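Local coordinates for protein SUBA (Escherichia coli, PDB 2IY9) that cleaves the host endoplasmic reticulum chaperone BiP at a single Leu-Leu bond, as the subtilase-family protease subunit of an AB5 toxin, at residues A[181-195]-A[235-247]. Residues are numbered along the deposited sequence; the frame is centred on the assembly and turned at random.
Sequences VGNDGADIRKLSAQQ and GGITGSRFGNNWV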
ATOM      1  N   VAL A 181      -1.527  -2.015  -8.408  1.00 20.88           N
ATOM      2  CA  VAL A 181      -1.491  -1.946  -9.878  1.00 21.61           C
ATOM      3  C   VAL A 181      -2.879  -2.186 -10.487  1.00 22.36           C
ATOM      4  O   VAL A 181      -3.072  -2.029 -11.695  1.00 23.00           O
ATOM      5  CB  VAL A 181      -0.430  -2.880 -10.509  1.00 21.52           C
ATOM      6  CG1 VAL A 181       0.967  -2.458 -10.079  1.00 20.41           C
ATOM      7  CG2 VAL A 181      -0.689  -4.355 -10.179  1.00 19.29           C
ATOM      8  N   GLY A 182      -3.833  -2.581  -9.645  1.00 22.91           N
ATOM      9  CA  GLY A 182      -5.226  -2.739 -10.082  1.00 23.18           C
ATOM     10  C   GLY A 182      -5.616  -4.165 -10.397  1.00 23.78           C
ATOM     11  O   GLY A 182      -4.758  -5.035 -10.578  1.00 22.98           O
ATOM     12  N   ASN A 183      -6.923  -4.408 -10.451  1.00 24.38           N
ATOM     13  CA  ASN A 183      -7.435  -5.753 -10.706  1.00 24.87           C
ATOM     14  C   ASN A 183      -7.968  -5.904 -12.126  1.00 25.40           C
ATOM     15  O   ASN A 183      -8.179  -4.905 -12.814  1.00 25.97           O
ATOM     16  CB  ASN A 183      -8.526  -6.108  -9.706  1.00 24.95           C
ATOM     17  CG  ASN A 183      -8.017  -6.178  -8.272  1.00 25.28           C
ATOM     18  OD1 ASN A 183      -6.817  -6.263  -8.023  1.00 26.89           O
ATOM     19  ND2 ASN A 183      -8.939  -6.155  -7.328  1.00 24.35           N
ATOM     20  N   ASP A 184      -8.167  -7.166 -12.520  1.00 25.86           N
ATOM     21  CA  ASP A 184      -8.816  -7.650 -13.767  1.00 26.58           C
ATOM     22  C   ASP A 184      -7.891  -8.546 -14.600  1.00 26.41           C
ATOM     23  O   ASP A 184      -8.278  -9.045 -15.659  1.00 25.98           O
ATOM     24  CB  ASP A 184      -9.472  -6.549 -14.618  1.00 26.69           C
ATOM     25  CG  ASP A 184      -8.460  -5.667 -15.357  1.00 27.46           C
ATOM     26  OD1 ASP A 184      -7.250  -5.978 -15.382  1.00 27.73           O
ATOM     27  OD2 ASP A 184      -8.887  -4.625 -15.890  1.00 29.10           O
ATOM     28  N   GLY A 185      -6.672  -8.733 -14.114  1.00 26.56           N
ATOM     29  CA  GLY A 185      -5.697  -9.612 -14.751  1.00 26.83           C
ATOM     30  C   GLY A 185      -5.084  -9.111 -16.049  1.00 26.80           C
ATOM     31  O   GLY A 185      -4.393  -9.869 -16.736  1.00 27.42           O
ATOM     32  N   ALA A 186      -5.316  -7.849 -16.395  1.00 26.60           N
ATOM     33  CA  ALA A 186      -4.760  -7.305 -17.642  1.00 26.59           C
ATOM     34  C   ALA A 186      -3.241  -7.135 -17.574  1.00 26.93           C
ATOM     35  O   ALA A 186      -2.685  -6.868 -16.504  1.00 27.06           O
ATOM     36  CB  ALA A 186      -5.435  -5.977 -18.008  1.00 26.92           C
ATOM     37  N   ASP A 187      -2.585  -7.290 -18.726  1.00 26.71           N
ATOM     38  CA  ASP A 187      -1.165  -6.960 -18.894  1.00 26.40           C
ATOM     39  C   ASP A 187      -1.045  -5.447 -19.078  1.00 26.41           C
ATOM     40  O   ASP A 187      -1.472  -4.899 -20.103  1.00 25.87           O
ATOM     41  CB  ASP A 187      -0.607  -7.705 -20.115  1.00 26.75           C
ATOM     42  CG  ASP A 187       0.883  -7.458 -20.354  1.00 27.53           C
ATOM     43  OD1 ASP A 187       1.444  -6.442 -19.877  1.00 27.00           O
ATOM     44  OD2 ASP A 187       1.494  -8.291 -21.064  1.00 26.76           O
ATOM     45  N   ILE A 188      -0.468  -4.781 -18.072  1.00 26.31           N
ATOM     46  CA  ILE A 188      -0.331  -3.314 -18.048  1.00 26.42           C
ATOM     47  C   ILE A 188       0.438  -2.761 -19.266  1.00 26.38           C
ATOM     48  O   ILE A 188       0.207  -1.630 -19.695  1.00 25.30           O
ATOM     49  CB  ILE A 188       0.339  -2.826 -16.733  1.00 26.13           C
ATOM     50  CG1 ILE A 188      -0.451  -3.327 -15.514  1.00 26.15           C
ATOM     51  CG2 ILE A 188       0.422  -1.279 -16.700  1.00 27.48           C
ATOM     52  CD1 ILE A 188       0.372  -3.415 -14.239  1.00 26.71           C
ATOM     53  N   ARG A 189       1.346  -3.570 -19.810  1.00 27.07           N
ATOM     54  CA  ARG A 189       2.100  -3.183 -21.000  1.00 27.96           C
ATOM     55  C   ARG A 189       1.210  -2.994 -22.239  1.00 28.87           C
ATOM     56  O   ARG A 189       1.550  -2.223 -23.125  1.00 29.46           O
ATOM     57  CB  ARG A 189       3.220  -4.186 -21.286  1.00 27.68           C
ATOM     58  CG  ARG A 189       4.283  -4.249 -20.180  1.00 27.18           C
ATOM     59  CD  ARG A 189       5.115  -5.515 -20.244  1.00 27.30           C
ATOM     60  NE  ARG A 189       4.304  -6.713 -20.040  1.00 28.78           N
ATOM     61  CZ  ARG A 189       4.784  -7.919 -19.732  1.00 28.07           C
ATOM     62  NH1 ARG A 189       6.088  -8.107 -19.574  1.00 28.32           N
ATOM     63  NH2 ARG A 189       3.945  -8.939 -19.567  1.00 26.95           N
ATOM     64  N   LYS A 190       0.067  -3.674 -22.276  1.00 29.88           N
ATOM     65  CA  LYS A 190      -0.843  -3.642 -23.429  1.00 30.85           C
ATOM     66  C   LYS A 190      -2.079  -2.757 -23.246  1.00 31.49           C
ATOM     67  O   LYS A 190      -2.803  -2.488 -24.207  1.00 31.11           O
ATOM     68  CB  LYS A 190      -1.320  -5.046 -23.756  1.00 31.17           C
ATOM     69  CG  LYS A 190      -0.205  -6.045 -24.061  1.00 33.10           C
ATOM     70  CD  LYS A 190      -0.821  -7.410 -24.341  1.00 38.73           C
ATOM     71  CE  LYS A 190      -1.597  -7.933 -23.133  1.00 40.85           C
ATOM     72  NZ  LYS A 190      -2.703  -8.903 -23.430  1.00 42.96           N
ATOM     73  N   LEU A 191      -2.338  -2.338 -22.010  1.00 31.85           N
ATOM     74  CA  LEU A 191      -3.430  -1.428 -21.731  1.00 32.27           C
ATOM     75  C   LEU A 191      -3.141  -0.081 -22.369  1.00 32.74           C
ATOM     76  O   LEU A 191      -1.978   0.293 -22.541  1.00 33.12           O
ATOM     77  CB  LEU A 191      -3.583  -1.240 -20.220  1.00 32.21           C
ATOM     78  CG  LEU A 191      -4.203  -2.370 -19.398  1.00 32.12           C
ATOM     79  CD1 LEU A 191      -4.260  -1.937 -17.942  1.00 31.75           C
ATOM     80  CD2 LEU A 191      -5.600  -2.717 -19.900  1.00 32.30           C
ATOM     81  N   SER A 192      -4.197   0.648 -22.714  1.00 33.06           N
ATOM     82  CA  SER A 192      -4.040   2.031 -23.152  1.00 33.52           C
ATOM     83  C   SER A 192      -3.891   2.934 -21.926  1.00 33.42           C
ATOM     84  O   SER A 192      -4.192   2.525 -20.803  1.00 33.34           O
ATOM     85  CB  SER A 192      -5.233   2.467 -24.006  1.00 33.49           C
ATOM     86  OG  SER A 192      -6.401   2.594 -23.219  1.00 34.67           O
ATOM     87  N   ALA A 193      -3.430   4.163 -22.139  1.00 33.51           N
ATOM     88  CA  ALA A 193      -3.214   5.097 -21.040  1.00 33.51           C
ATOM     89  C   ALA A 193      -4.479   5.342 -20.210  1.00 33.92           C
ATOM     90  O   ALA A 193      -4.400   5.534 -18.998  1.00 33.65           O
ATOM     91  CB  ALA A 193      -2.655   6.415 -21.566  1.00 33.91           C
ATOM     92  N   GLN A 194      -5.640   5.316 -20.861  1.00 34.09           N
ATOM     93  CA  GLN A 194      -6.919   5.565 -20.175  1.00 34.80           C
ATOM     94  C   GLN A 194      -7.349   4.466 -19.197  1.00 33.91           C
ATOM     95  O   GLN A 194      -8.164   4.715 -18.304  1.00 33.70           O
ATOM     96  CB  GLN A 194      -8.044   5.833 -21.188  1.00 35.38           C
ATOM     97  CG  GLN A 194      -7.872   7.122 -21.991  1.00 38.49           C
ATOM     98  CD  GLN A 194      -7.535   8.326 -21.124  1.00 43.04           C
ATOM     99  OE1 GLN A 194      -6.367   8.713 -21.003  1.00 45.02           O
ATOM    100  NE2 GLN A 194      -8.558   8.921 -20.511  1.00 44.27           N
ATOM    101  N   GLN A 195      -6.809   3.262 -19.371  1.00 33.28           N
ATOM    102  CA  GLN A 195      -7.196   2.110 -18.540  1.00 32.72           C
ATOM    103  C   GLN A 195      -6.226   1.841 -17.375  1.00 31.70           C
ATOM    104  O   GLN A 195      -6.552   1.087 -16.455  1.00 31.38           O
ATOM    105  CB  GLN A 195      -7.340   0.850 -19.403  1.00 33.03           C
ATOM    106  CG  GLN A 195      -8.421   0.936 -20.504  1.00 33.68           C
ATOM    107  CD  GLN A 195      -8.306  -0.189 -21.530  1.00 34.60           C
ATOM    108  OE1 GLN A 195      -7.206  -0.529 -21.995  1.00 35.22           O
ATOM    109  NE2 GLN A 195      -9.452  -0.770 -21.898  1.00 37.52           N
ATOM    110  N   GLY A 235      -7.628 -14.218 -12.608  1.00 31.13           N
ATOM    111  CA  GLY A 235      -9.064 -13.936 -12.710  1.00 31.59           C
ATOM    112  C   GLY A 235      -9.362 -12.662 -13.471  1.00 32.04           C
ATOM    113  O   GLY A 235      -8.566 -11.716 -13.462  1.00 32.07           O
ATOM    114  N   GLY A 236     -10.516 -12.636 -14.139  1.00 32.23           N
ATOM    115  CA  GLY A 236     -10.943 -11.458 -14.887  1.00 31.97           C
ATOM    116  C   GLY A 236     -11.599 -10.396 -14.015  1.00 32.24           C
ATOM    117  O   GLY A 236     -11.838  -9.273 -14.472  1.00 32.72           O
ATOM    118  N   ILE A 237     -11.888 -10.737 -12.762  1.00 31.42           N
ATOM    119  CA  ILE A 237     -12.487  -9.774 -11.848  1.00 31.14           C
ATOM    120  C   ILE A 237     -11.453  -9.201 -10.873  1.00 30.41           C
ATOM    121  O   ILE A 237     -11.123  -8.010 -10.940  1.00 30.28           O
ATOM    122  CB  ILE A 237     -13.681 -10.375 -11.049  1.00 31.15           C
ATOM    123  CG1 ILE A 237     -14.710 -11.047 -11.979  1.00 32.58           C
ATOM    124  CG2 ILE A 237     -14.327  -9.304 -10.167  1.00 31.53           C
ATOM    125  CD1 ILE A 237     -15.289 -10.151 -13.065  1.00 32.47           C
ATOM    126  N   THR A 238     -10.961 -10.055  -9.976  1.00 29.54           N
ATOM    127  CA  THR A 238     -10.051  -9.644  -8.903  1.00 29.02           C
ATOM    128  C   THR A 238      -8.592 -10.016  -9.190  1.00 28.39           C
ATOM    129  O   THR A 238      -7.713  -9.683  -8.409  1.00 28.55           O
ATOM    130  CB  THR A 238     -10.439 -10.277  -7.549  1.00 28.99           C
ATOM    131  OG1 THR A 238     -10.314 -11.705  -7.630  1.00 29.39           O
ATOM    132  CG2 THR A 238     -11.858  -9.916  -7.158  1.00 28.99           C
ATOM    133  N   GLY A 239      -8.354 -10.703 -10.309  1.00 27.83           N
ATOM    134  CA  GLY A 239      -7.020 -11.122 -10.703  1.00 26.81           C
ATOM    135  C   GLY A 239      -6.055  -9.954 -10.800  1.00 26.32           C
ATOM    136  O   GLY A 239      -6.446  -8.845 -11.204  1.00 26.14           O
ATOM    137  N   SER A 240      -4.797 -10.203 -10.436  1.00 25.67           N
ATOM    138  CA  SER A 240      -3.789  -9.139 -10.426  1.00 25.43           C
ATOM    139  C   SER A 240      -3.431  -8.705 -11.835  1.00 25.18           C
ATOM    140  O   SER A 240      -3.134  -9.534 -12.688  1.00 25.34           O
ATOM    141  CB  SER A 240      -2.514  -9.599  -9.716  1.00 25.61           C
ATOM    142  OG  SER A 240      -1.562  -8.546  -9.652  1.00 24.93           O
ATOM    143  N   ARG A 241      -3.441  -7.401 -12.070  1.00 24.67           N
ATOM    144  CA  ARG A 241      -2.729  -6.852 -13.220  1.00 24.72           C
ATOM    145  C   ARG A 241      -1.232  -7.143 -13.066  1.00 24.81           C
ATOM    146  O   ARG A 241      -0.753  -7.446 -11.954  1.00 24.61           O
ATOM    147  CB  ARG A 241      -2.986  -5.356 -13.350  1.00 24.62           C
ATOM    148  CG  ARG A 241      -4.335  -5.062 -13.924  1.00 25.15           C
ATOM    149  CD  ARG A 241      -4.545  -3.590 -14.203  1.00 25.40           C
ATOM    150  NE  ARG A 241      -5.820  -3.410 -14.891  1.00 25.56           N
ATOM    151  CZ  ARG A 241      -6.346  -2.246 -15.237  1.00 25.79           C
ATOM    152  NH1 ARG A 241      -5.710  -1.108 -14.976  1.00 25.06           N
ATOM    153  NH2 ARG A 241      -7.517  -2.224 -15.859  1.00 25.60           N
ATOM    154  N   PHE A 242      -0.499  -7.082 -14.176  1.00 24.26           N
ATOM    155  CA  PHE A 242       0.899  -7.501 -14.182  1.00 24.26           C
ATOM    156  C   PHE A 242       1.689  -6.851 -15.315  1.00 24.68           C
ATOM    157  O   PHE A 242       1.125  -6.217 -16.214  1.00 23.67           O
ATOM    158  CB  PHE A 242       1.011  -9.034 -14.283  1.00 24.32           C
ATOM    159  CG  PHE A 242       0.564  -9.602 -15.616  1.00 25.21           C
ATOM    160  CD1 PHE A 242       1.478  -9.781 -16.660  1.00 26.03           C
ATOM    161  CD2 PHE A 242      -0.757  -9.966 -15.819  1.00 26.17           C
ATOM    162  CE1 PHE A 242       1.068 -10.302 -17.903  1.00 27.03           C
ATOM    163  CE2 PHE A 242      -1.178 -10.512 -17.049  1.00 25.65           C
ATOM    164  CZ  PHE A 242      -0.268 -10.671 -18.092  1.00 24.76           C
ATOM    165  N   GLY A 243       3.005  -7.022 -15.261  1.00 24.81           N
ATOM    166  CA  GLY A 243       3.856  -6.584 -16.354  1.00 25.54           C
ATOM    167  C   GLY A 243       5.184  -6.077 -15.869  1.00 26.01           C
ATOM    168  O   GLY A 243       5.248  -5.127 -15.082  1.00 25.47           O
ATOM    169  N   ASN A 244       6.249  -6.723 -16.339  1.00 26.45           N
ATOM    170  CA  ASN A 244       7.599  -6.275 -16.065  1.00 26.95           C
ATOM    171  C   ASN A 244       7.741  -4.788 -16.401  1.00 26.96           C
ATOM    172  O   ASN A 244       7.223  -4.324 -17.421  1.00 26.84           O
ATOM    173  CB  ASN A 244       8.602  -7.115 -16.850  1.00 27.37           C
ATOM    174  CG  ASN A 244      10.026  -6.850 -16.434  1.00 29.19           C
ATOM    175  OD1 ASN A 244      10.613  -5.838 -16.805  1.00 31.55           O
ATOM    176  ND2 ASN A 244      10.589  -7.755 -15.652  1.00 31.62           N
ATOM    177  N   ASN A 245       8.415  -4.056 -15.515  1.00 26.74           N
ATOM    178  CA  ASN A 245       8.603  -2.593 -15.620  1.00 26.56           C
ATOM    179  C   ASN A 245       7.376  -1.735 -15.240  1.00 25.61           C
ATOM    180  O   ASN A 245       7.444  -0.499 -15.262  1.00 24.87           O
ATOM    181  CB  ASN A 245       9.148  -2.188 -17.000  1.00 27.58           C
ATOM    182  CG  ASN A 245      10.092  -1.001 -16.926  1.00 30.16           C
ATOM    183  OD1 ASN A 245      10.093  -0.135 -17.809  1.00 33.89           O
ATOM    184  ND2 ASN A 245      10.905  -0.952 -15.873  1.00 32.98           N
ATOM    185  N   TRP A 246       6.266  -2.395 -14.892  1.00 24.56           N
ATOM    186  CA  TRP A 246       5.067  -1.708 -14.402  1.00 24.40           C
ATOM    187  C   TRP A 246       4.631  -2.185 -13.004  1.00 23.99           C
ATOM    188  O   TRP A 246       3.632  -1.702 -12.471  1.00 23.60           O
ATOM    189  CB  TRP A 246       3.909  -1.865 -15.392  1.00 24.36           C
ATOM    190  CG  TRP A 246       4.178  -1.233 -16.715  1.00 24.36           C
ATOM    191  CD1 TRP A 246       4.858  -1.782 -17.771  1.00 24.87           C
ATOM    192  CD2 TRP A 246       3.776   0.077 -17.129  1.00 24.30           C
ATOM    193  NE1 TRP A 246       4.896  -0.891 -18.824  1.00 24.47           N
ATOM    194  CE2 TRP A 246       4.240   0.257 -18.456  1.00 24.34           C
ATOM    195  CE3 TRP A 246       3.076   1.120 -16.505  1.00 23.78           C
ATOM    196  CZ2 TRP A 246       4.029   1.444 -19.167  1.00 24.40           C
ATOM    197  CZ3 TRP A 246       2.851   2.298 -17.222  1.00 24.78           C
ATOM    198  CH2 TRP A 246       3.325   2.444 -18.543  1.00 24.43           C
ATOM    199  N   VAL A 247       5.391  -3.122 -12.434  1.00 23.43           N
ATOM    200  CA  VAL A 247       5.121  -3.690 -11.110  1.00 23.39           C
ATOM    201  C   VAL A 247       6.469  -3.844 -10.399  1.00 23.23           C
ATOM    202  O   VAL A 247       7.394  -4.449 -10.953  1.00 23.05           O
ATOM    203  CB  VAL A 247       4.424  -5.083 -11.218  1.00 23.35           C
ATOM    204  CG1 VAL A 247       4.201  -5.698  -9.835  1.00 23.18           C
ATOM    205  CG2 VAL A 247       3.089  -4.993 -12.019  1.00 22.76           C
TER
HETATM  206  O   HOH W   1      -2.956  -0.524 -13.963  1.00 23.63           O
HETATM  207  O   HOH W   2     -11.743  -6.267  -8.023  1.00 44.03           O
HETATM  208  O   HOH W   3      -9.607  -0.523 -16.950  1.00 42.27           O
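Arg241 reaches from loop 235-247 into the bend of loop 181-195, its chain extended, and takes Asp184 side-on: NE meets OD1 at 3.0 Å, nearly straight (173°), and NH2 meets OD2 at 2.8 Å. The carboxylate and guanidinium planes are 46° apart, and NE meets OD1 from above the carboxylate plane, while Ala186 N reaches the same oxygen from the opposite face, closing an Asx turn. Arg241 NH1 bonds Gln195 O at 2.8 Å, and Leu191 CD1 lies over the guanidinium face. At the guanidinium edge a water joins NH1 to Val181 O.

Backbone bonds also tie the two loops together: Gly239 O accepts from both Asp184 N and Gly185 N, and Ile188 N meets Phe242 O at 2.8 Å. Phe242 CG sits between its backbone N and carbonyl carbon (chi1 68°), which brings one face of the ring against Asp187, whose CA lies 4.0 Å from the ring centroid in a CH-pi contact.

The tight apolar part gathers round the buried Val181, Ile188 and Val247: Ile188 CD1 and Val181 CG1 both touch Val247 CG2, and Ile188 CG2 packs 3.6 Å from Trp246 CE3. By contrast, the exposed turn 235-237 meets Asp184 loosely through backbone atoms.

Asn183, held through OD1 by Thr271 N, lies about 5 Å from Ser272 and 7 Å from His89 (between side chains), the probable charge-relay residues; it is probably the oxyanion-hole asparagine, as in other subtilases. The loops follow neighbouring parallel strands 176-180 and 215-221, with Val181 and Ser240 resting on helix 271-288 and Val247 leading into edge strand 249-252.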